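Local coordinates for PTS EIIA type-4 domain-containing protein (Streptococcus agalactiae NEM316, PDB 4TKZ) that probably passes a phosphoryl group along a sugar-transporting phosphotransferase system, as a cytoplasmic EIIA component of the mannose family, at residues Glu28-Ile33 / Leu101-Phe106; Ala47-Val52 / Val78-Lys83; Leu61-Leu64 / Thr68-Asn71. All coordinates share one frame; numbering follows the deposited sequence.

Contact 1: Glu28-Ile33 / Leu101-Phe106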
loop_
_atom_site.group_PDB
_atom_site.type_symbol
_atom_site.label_atom_id
_atom_site.label_comp_id
_atom_site.label_asym_id
_atom_site.label_seq_id
_atom_site.Cartn_x
_atom_site.Cartn_y
_atom_site.Cartn_z
ATOM N N GLU A 28 10.173 14.969 -8.053
ATOM C CA GLU A 28 11.386 15.387 -7.333
ATOM C C GLU A 28 11.264 15.052 -5.857
ATOM O O GLU A 28 10.162 15.047 -5.310
ATOM C CB GLU A 28 11.610 16.896 -7.470
ATOM C CG GLU A 28 11.656 17.402 -8.902
ATOM C CD GLU A 28 11.100 18.812 -9.033
ATOM O OE1 GLU A 28 11.310 19.626 -8.102
ATOM O OE2 GLU A 28 10.447 19.101 -10.061
ATOM N N TYR A 29 12.398 14.793 -5.207
ATOM C CA TYR A 29 12.409 14.620 -3.762
ATOM C C TYR A 29 11.466 13.529 -3.274
ATOM O O TYR A 29 10.736 13.709 -2.299
ATOM C CB TYR A 29 12.088 15.946 -3.089
ATOM C CG TYR A 29 13.012 17.041 -3.554
ATOM C CD1 TYR A 29 14.366 16.981 -3.271
ATOM C CD2 TYR A 29 12.540 18.121 -4.292
ATOM C CE1 TYR A 29 15.227 17.961 -3.689
ATOM C CE2 TYR A 29 13.399 19.116 -4.719
ATOM C CZ TYR A 29 14.744 19.026 -4.405
ATOM O OH TYR A 29 15.620 20.002 -4.816
ATOM N N VAL A 30 11.482 12.399 -3.970
ATOM C CA VAL A 30 10.732 11.232 -3.547
ATOM C C VAL A 30 11.652 10.037 -3.720
ATOM O O VAL A 30 12.063 9.731 -4.838
ATOM C CB VAL A 30 9.460 11.032 -4.417
ATOM C CG1 VAL A 30 8.746 9.752 -4.018
ATOM C CG2 VAL A 30 8.529 12.233 -4.296
ATOM N N VAL A 31 12.011 9.384 -2.616
ATOM C CA VAL A 31 12.918 8.243 -2.678
ATOM C C VAL A 31 12.355 7.016 -1.983
ATOM O O VAL A 31 11.516 7.114 -1.071
ATOM C CB VAL A 31 14.298 8.568 -2.055
ATOM C CG1 VAL A 31 14.889 9.813 -2.678
ATOM C CG2 VAL A 31 14.166 8.752 -0.569
ATOM N N GLY A 32 12.836 5.852 -2.401
ATOM C CA GLY A 32 12.434 4.615 -1.761
ATOM C C GLY A 32 13.631 3.930 -1.140
ATOM O O GLY A 32 14.730 3.935 -1.704
ATOM N N ILE A 33 13.421 3.363 0.041
ATOM C CA ILE A 33 14.404 2.492 0.649
ATOM C C ILE A 33 13.799 1.096 0.743
ATOM O O ILE A 33 12.890 0.851 1.541
ATOM C CB ILE A 33 14.825 3.016 2.043
ATOM C CG1 ILE A 33 15.442 4.409 1.904
ATOM C CG2 ILE A 33 15.800 2.071 2.688
ATOM C CD1 ILE A 33 15.868 5.055 3.222
ATOM N N LEU A 101 0.735 15.261 -4.405
ATOM C CA LEU A 101 -0.093 16.295 -5.022
ATOM C C LEU A 101 -0.374 17.506 -4.123
ATOM O O LEU A 101 -0.741 18.572 -4.615
ATOM C CB LEU A 101 -1.397 15.692 -5.545
ATOM C CG LEU A 101 -1.233 14.712 -6.707
ATOM C CD1 LEU A 101 -2.540 13.974 -6.960
ATOM C CD2 LEU A 101 -0.761 15.435 -7.970
ATOM N N SER A 102 -0.188 17.361 -2.815
ATOM C CA SER A 102 -0.540 18.450 -1.902
ATOM C C SER A 102 0.639 19.130 -1.206
ATOM O O SER A 102 0.477 20.212 -0.636
ATOM C CB SER A 102 -1.552 17.974 -0.854
ATOM O OG SER A 102 -2.841 17.814 -1.418
ATOM N N ARG A 103 1.815 18.511 -1.238
ATOM C CA ARG A 103 2.954 19.046 -0.479
ATOM C C ARG A 103 3.328 20.467 -0.901
ATOM O O ARG A 103 3.827 21.263 -0.090
ATOM C CB ARG A 103 4.169 18.134 -0.606
ATOM C CG ARG A 103 4.679 17.967 -2.030
ATOM C CD ARG A 103 5.900 17.066 -2.044
ATOM N NE ARG A 103 6.276 16.667 -3.397
ATOM C CZ ARG A 103 7.427 16.074 -3.689
ATOM N NH1 ARG A 103 8.301 15.817 -2.720
ATOM N NH2 ARG A 103 7.704 15.744 -4.936
ATOM N N THR A 104 3.082 20.766 -2.172
ATOM C CA THR A 104 3.303 22.082 -2.764
ATOM C C THR A 104 2.537 23.189 -2.028
ATOM O O THR A 104 2.976 24.345 -1.994
ATOM C CB THR A 104 2.919 22.056 -4.275
ATOM O OG1 THR A 104 4.110 22.036 -5.072
ATOM C CG2 THR A 104 2.059 23.247 -4.671
ATOM N N MET A 105 1.407 22.825 -1.422
ATOM C CA MET A 105 0.568 23.782 -0.704
ATOM C C MET A 105 1.154 24.188 0.639
ATOM O O MET A 105 0.687 25.151 1.250
ATOM C CB MET A 105 -0.816 23.193 -0.436
ATOM C CG MET A 105 -1.610 22.801 -1.662
ATOM S SD MET A 105 -3.080 21.864 -1.177
ATOM C CE MET A 105 -3.601 21.247 -2.776
ATOM N N PHE A 106 2.157 23.452 1.112
ATOM C CA PHE A 106 2.606 23.626 2.489
ATOM C C PHE A 106 4.102 23.848 2.634
ATOM O O PHE A 106 4.908 23.180 1.989
ATOM C CB PHE A 106 2.187 22.427 3.347
ATOM C CG PHE A 106 0.712 22.165 3.340
ATOM C CD1 PHE A 106 -0.144 22.919 4.133
ATOM C CD2 PHE A 106 0.180 21.168 2.539
ATOM C CE1 PHE A 106 -1.507 22.679 4.124
ATOM C CE2 PHE A 106 -1.182 20.922 2.525
ATOM C CZ PHE A 106 -2.026 21.680 3.321
#
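The guanidinium of Arg-103 reaches the turn leading into strand 30-35 and binds the backbone oxygens of two consecutive residues, Glu-28 and Tyr-29. The stronger grip is on the first: Arg-103 NH2 donates to Glu-28 O over 2.6 Å with an N-H...O angle of 160°, the donor lying in the carbonyl plane and the oxygen close to the guanidinium plane. Arg-103 NH1 adds a weak bond to the same Glu-28 O at 3.3 Å and a further bond to Tyr-29 O at 3.2 Å, which it meets from 58° above the carbonyl plane. With CG between the backbone N and the carbonyl carbon (chi1 61°) and the chain extended from CG to NE, the arginine spans the 10.9 Å between Tyr-29 CA and Arg-103 CA. It thereby ties the chain following helix 93-102 to strand 30-35, outermost in this chain's parallel sheet, within an alpha/beta domain. Ile-2 O, just before the neighbouring strand 3-9, accepts another bond from NH1. Val-30 contributes a hydrocarbon neighbour, its CG2 coming obliquely to 3.7 Å from Arg-103 NH2.

Contact 2: Ala47-Val52 / Val78-Lys83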
loop_
_atom_site.group_PDB
_atom_site.type_symbol
_atom_site.label_atom_id
_atom_site.label_comp_id
_atom_site.label_asym_id
_atom_site.label_seq_id
_atom_site.Cartn_x
_atom_site.Cartn_y
_atom_site.Cartn_z
ATOM N N ALA A 47 20.739 4.100 5.618
ATOM C CA ALA A 47 20.117 4.618 4.409
ATOM C C ALA A 47 19.263 5.845 4.707
ATOM O O ALA A 47 19.333 6.856 3.992
ATOM C CB ALA A 47 19.295 3.540 3.726
ATOM N N LEU A 48 18.447 5.761 5.755
ATOM C CA LEU A 48 17.558 6.873 6.096
ATOM C C LEU A 48 18.340 8.123 6.475
ATOM O O LEU A 48 18.032 9.208 5.981
ATOM C CB LEU A 48 16.571 6.485 7.199
ATOM C CG LEU A 48 15.443 7.475 7.505
ATOM C CD1 LEU A 48 14.575 7.750 6.254
ATOM C CD2 LEU A 48 14.569 6.953 8.627
ATOM N N GLN A 49 19.348 7.973 7.346
ATOM C CA GLN A 49 20.211 9.090 7.705
ATOM C C GLN A 49 20.739 9.801 6.478
ATOM O O GLN A 49 20.706 11.033 6.389
ATOM C CB GLN A 49 21.423 8.596 8.500
ATOM C CG GLN A 49 21.158 8.128 9.897
ATOM C CD GLN A 49 22.449 7.685 10.554
ATOM O OE1 GLN A 49 22.570 6.555 11.025
ATOM N NE2 GLN A 49 23.436 8.569 10.554
ATOM N N ARG A 50 21.238 9.018 5.529
ATOM C CA ARG A 50 21.780 9.580 4.303
ATOM C C ARG A 50 20.739 10.408 3.544
ATOM O O ARG A 50 21.053 11.474 3.006
ATOM C CB ARG A 50 22.347 8.459 3.425
ATOM C CG ARG A 50 23.000 8.943 2.141
ATOM C CD ARG A 50 23.727 7.810 1.427
ATOM N NE ARG A 50 24.034 8.168 0.041
ATOM C CZ ARG A 50 24.696 7.390 -0.809
ATOM N NH1 ARG A 50 25.124 6.194 -0.425
ATOM N NH2 ARG A 50 24.928 7.806 -2.048
ATOM N N GLU A 51 19.495 9.932 3.517
ATOM C CA GLU A 51 18.458 10.634 2.759
ATOM C C GLU A 51 18.013 11.937 3.424
ATOM O O GLU A 51 17.490 12.817 2.753
ATOM C CB GLU A 51 17.253 9.723 2.485
ATOM C CG GLU A 51 17.575 8.500 1.635
ATOM C CD GLU A 51 17.978 8.853 0.206
ATOM O OE1 GLU A 51 17.621 9.952 -0.279
ATOM O OE2 GLU A 51 18.671 8.031 -0.431
ATOM N N VAL A 52 18.225 12.074 4.732
ATOM C CA VAL A 52 17.731 13.258 5.442
ATOM C C VAL A 52 18.770 14.351 5.728
ATOM O O VAL A 52 18.404 15.417 6.217
ATOM C CB VAL A 52 17.008 12.897 6.775
ATOM C CG1 VAL A 52 15.897 11.907 6.533
ATOM C CG2 VAL A 52 17.998 12.343 7.799
ATOM N N VAL A 78 13.326 11.604 16.052
ATOM C CA VAL A 78 13.400 12.427 17.262
ATOM C C VAL A 78 14.828 12.848 17.602
ATOM O O VAL A 78 15.087 13.351 18.702
ATOM C CB VAL A 78 12.774 11.710 18.478
ATOM C CG1 VAL A 78 11.352 11.287 18.181
ATOM C CG2 VAL A 78 13.603 10.495 18.868
ATOM N N GLU A 79 15.753 12.660 16.666
ATOM C CA GLU A 79 17.175 12.852 16.970
ATOM C C GLU A 79 17.750 14.145 16.408
ATOM O O GLU A 79 18.853 14.559 16.777
ATOM C CB GLU A 79 17.989 11.683 16.436
ATOM C CG GLU A 79 17.672 10.352 17.065
ATOM C CD GLU A 79 18.883 9.472 17.091
ATOM O OE1 GLU A 79 19.830 9.826 17.822
ATOM O OE2 GLU A 79 18.900 8.449 16.374
ATOM N N TYR A 80 17.008 14.771 15.503
ATOM C CA TYR A 80 17.439 16.022 14.902
ATOM C C TYR A 80 16.619 17.180 15.467
ATOM O O TYR A 80 15.393 17.206 15.346
ATOM C CB TYR A 80 17.271 15.967 13.383
ATOM C CG TYR A 80 17.974 14.819 12.690
ATOM C CD1 TYR A 80 17.387 13.560 12.620
ATOM C CD2 TYR A 80 19.207 15.003 12.080
ATOM C CE1 TYR A 80 18.012 12.516 11.972
ATOM C CE2 TYR A 80 19.837 13.966 11.419
ATOM C CZ TYR A 80 19.235 12.726 11.367
ATOM O OH TYR A 80 19.867 11.693 10.707
ATOM N N THR A 81 17.312 18.139 16.070
ATOM C CA THR A 81 16.686 19.297 16.707
ATOM C C THR A 81 15.844 20.141 15.763
ATOM O O THR A 81 14.720 20.536 16.094
ATOM C CB THR A 81 17.764 20.202 17.336
ATOM O OG1 THR A 81 18.458 19.471 18.349
ATOM C CG2 THR A 81 17.143 21.441 17.957
ATOM N N ASP A 82 16.380 20.421 14.580
ATOM C CA ASP A 82 15.719 21.368 13.692
ATOM C C ASP A 82 15.092 20.757 12.445
ATOM O O ASP A 82 14.561 21.481 11.607
ATOM C CB ASP A 82 16.670 22.503 13.315
ATOM C CG ASP A 82 16.918 23.451 14.472
ATOM O OD1 ASP A 82 15.931 23.902 15.095
ATOM O OD2 ASP A 82 18.100 23.727 14.764
ATOM N N LYS A 83 15.151 19.436 12.320
ATOM C CA LYS A 83 14.433 18.767 11.243
ATOM C C LYS A 83 13.020 18.454 11.696
ATOM O O LYS A 83 12.788 18.120 12.860
ATOM C CB LYS A 83 15.123 17.468 10.838
ATOM C CG LYS A 83 16.500 17.652 10.214
ATOM C CD LYS A 83 16.987 16.336 9.633
ATOM C CE LYS A 83 18.392 16.463 9.090
ATOM N NZ LYS A 83 18.514 17.563 8.099
HETATM O O HOH W 1 21.507 12.642 8.501
#
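Val-52, late in helix 41-52, is met by two side chains from the loop 78-83: Tyr-80 touches its methyl and Lys-83 binds its carbonyl. The tyrosine comes in with its phenol end. Val-52 CG2, the branch set between the backbone N and the carbonyl carbon, stands 3.5 Å from Tyr-80 OH and 3.8 Å from Tyr-80 CZ, approaching the ring obliquely. Gln-49, one turn earlier in the helix, flanks the same hydroxyl with its aliphatic part, CG lying 3.9 Å from Tyr-80 OH, while its side chain runs across that of the tyrosine at about a right angle. A water bridges the backbone oxygen of Gln-49 and the phenol, donating a hydrogen bond to Gln-49 O at 2.8 Å and bonding Tyr-80 OH at 2.9 Å.

The loop between helix 68-76 and strand 84-89 is thus joined to the end of helix 41-52 and the turn before strand 57-62, two connections of the alpha/beta fold. Lys-83 runs alongside the Tyr-80 ring, with its CD 3.4 Å above one face and displaced toward the rim. The chain stays extended as far as CE and then bends at its last torsion (chi4 -55°), which swings the ammonium onto the helix end. Lys-83 NZ donates to Val-52 O over 2.9 Å, meeting a C=O...N angle of 155° and tilted 19° from the carbonyl plane. The same NZ also bonds Ile-53 O and Phe-55 O, the latter its strongest partner. Three backbone oxygens around one amine probably stabilise the protonated lysine, whose charge would offset their partial negative charge; the nearby C-terminal end of helix 41-52 would add to the effect through its dipole.

Contact 3: Leu61-Leu64 / Thr68-Asn71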
loop_
_atom_site.group_PDB
_atom_site.type_symbol
_atom_site.label_atom_id
_atom_site.label_comp_id
_atom_site.label_asym_id
_atom_site.label_seq_id
_atom_site.Cartn_x
_atom_site.Cartn_y
_atom_site.Cartn_z
ATOM N N LEU A 61 6.980 7.607 4.719
ATOM C CA LEU A 61 5.833 6.727 4.593
ATOM C C LEU A 61 6.286 5.279 4.722
ATOM O O LEU A 61 7.082 4.797 3.923
ATOM C CB LEU A 61 5.149 6.964 3.242
ATOM C CG LEU A 61 4.868 8.451 3.006
ATOM C CD1 LEU A 61 4.210 8.644 1.633
ATOM C CD2 LEU A 61 3.970 8.990 4.123
ATOM N N THR A 62 5.782 4.576 5.727
ATOM C CA THR A 62 6.235 3.209 5.954
ATOM C C THR A 62 5.101 2.238 5.902
ATOM O O THR A 62 3.952 2.617 6.114
ATOM C CB THR A 62 6.910 3.045 7.324
ATOM O OG1 THR A 62 5.923 3.153 8.364
ATOM C CG2 THR A 62 7.986 4.105 7.509
ATOM N N ASP A 63 5.421 0.972 5.664
ATOM C CA ASP A 63 4.369 0.011 5.369
ATOM C C ASP A 63 3.517 -0.383 6.560
ATOM O O ASP A 63 2.288 -0.355 6.486
ATOM C CB ASP A 63 4.908 -1.229 4.637
ATOM C CG ASP A 63 6.083 -1.886 5.334
ATOM O OD1 ASP A 63 6.610 -1.346 6.330
ATOM O OD2 ASP A 63 6.488 -2.971 4.864
ATOM N N LEU A 64 4.170 -0.715 7.663
ATOM C CA LEU A 64 3.524 -1.522 8.679
ATOM C C LEU A 64 3.925 -1.070 10.077
ATOM O O LEU A 64 5.108 -1.011 10.399
ATOM C CB LEU A 64 3.926 -2.978 8.450
ATOM C CG LEU A 64 3.099 -4.110 9.040
ATOM C CD1 LEU A 64 1.644 -4.027 8.576
ATOM C CD2 LEU A 64 3.725 -5.432 8.628
ATOM N N THR A 68 10.226 -3.041 11.085
ATOM C CA THR A 68 11.558 -2.418 11.061
ATOM C C THR A 68 11.588 -1.046 10.371
ATOM O O THR A 68 12.117 -0.093 10.937
ATOM C CB THR A 68 12.628 -3.377 10.500
ATOM O OG1 THR A 68 12.777 -4.474 11.407
ATOM C CG2 THR A 68 13.988 -2.679 10.328
ATOM N N PRO A 69 11.007 -0.929 9.157
ATOM C CA PRO A 69 10.972 0.404 8.546
ATOM C C PRO A 69 10.331 1.467 9.429
ATOM O O PRO A 69 10.840 2.591 9.482
ATOM C CB PRO A 69 10.098 0.182 7.299
ATOM C CG PRO A 69 10.362 -1.219 6.917
ATOM C CD PRO A 69 10.505 -1.960 8.230
ATOM N N PHE A 70 9.225 1.136 10.091
ATOM C CA PHE A 70 8.547 2.118 10.921
ATOM C C PHE A 70 9.402 2.386 12.165
ATOM O O PHE A 70 9.635 3.541 12.540
ATOM C CB PHE A 70 7.170 1.609 11.336
ATOM C CG PHE A 70 6.445 2.526 12.274
ATOM C CD1 PHE A 70 5.712 3.605 11.793
ATOM C CD2 PHE A 70 6.503 2.309 13.647
ATOM C CE1 PHE A 70 5.048 4.454 12.668
ATOM C CE2 PHE A 70 5.840 3.145 14.526
ATOM C CZ PHE A 70 5.118 4.218 14.045
ATOM N N ASN A 71 9.872 1.316 12.792
ATOM C CA ASN A 71 10.662 1.447 14.025
ATOM C C ASN A 71 11.948 2.257 13.847
ATOM O O ASN A 71 12.253 3.159 14.641
ATOM C CB ASN A 71 10.993 0.061 14.598
ATOM C CG ASN A 71 9.765 -0.671 15.128
ATOM O OD1 ASN A 71 8.697 -0.086 15.318
ATOM N ND2 ASN A 71 9.921 -1.969 15.370
HETATM O O HOH W 2 7.481 -1.117 9.040
#
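Thr-62 and Phe-70 form the close-packed side of this contact, where the end of strand 57-62 faces the first turn of helix 68-76. The threonine hydroxyl lies at the edge of the phenylalanine ring, near its plane, with Thr-62 OG1 3.5 Å from Phe-70 CD1. OG1 sits between the backbone N and the carbonyl carbon (chi1 70°) and also hydrogen-bonds Leu-88 O of the adjacent strand. The methyl branch covers the helix backbone instead, Thr-62 CG2 reaching to 3.8 Å from Pro-69 O. Phe-70 has CG anti to its own N (chi1 176°), sending the ring on toward Val-87 and Ser-89, and its CB is also met closely by Leu-64 O, at 3.5 Å.

Around Asp-63 and the Leu-64 side chain the fit is looser, and a water fills in. It donates hydrogen bonds to Asp-63 OD1 at 2.9 Å and Leu-64 O at 2.7 Å and accepts from Phe-70 N at 3.0 Å, so an amide of the opening helical turn is satisfied through solvent. Pro-69 CG rests 3.8 Å from Asp-63 OD1, whereas OD2 of this aspartate bonds His-9 ND1. The Leu-64 side chain turns elsewhere, toward a bound glycerol and Ser-94 of the second subunit. A strand tip leading through a short loop into a helix is the first half of a beta-alpha-beta crossover, and the histidine-aspartate pair beside it is consistent with the phosphorylation site of mannose-type EIIA domains.

In the fold
The three contacts are nested along the chain: contact 3 lies inside the loop closed by contact 2, which lies inside that closed by contact 1. Contacts 1 and 2, with centres 16 Å apart, meet directly where strand 30-35 packs on helix 41-52, as in Ile-33 CD1 to Ala-47 CB at 3.8 Å and Val-31 CG1 to Glu-51 OE1 at 3.6 Å. Contact 3 touches neither; its centre is about 18 Å from that of contact 1 and 15 Å from that of contact 2. Contact 3 adjoins His-9, the probable phosphoryl carrier, through Asp-63 and Pro-69, and a glycerol, probably from the crystallisation liquor, lies about 3 Å from the side chain of Leu-64.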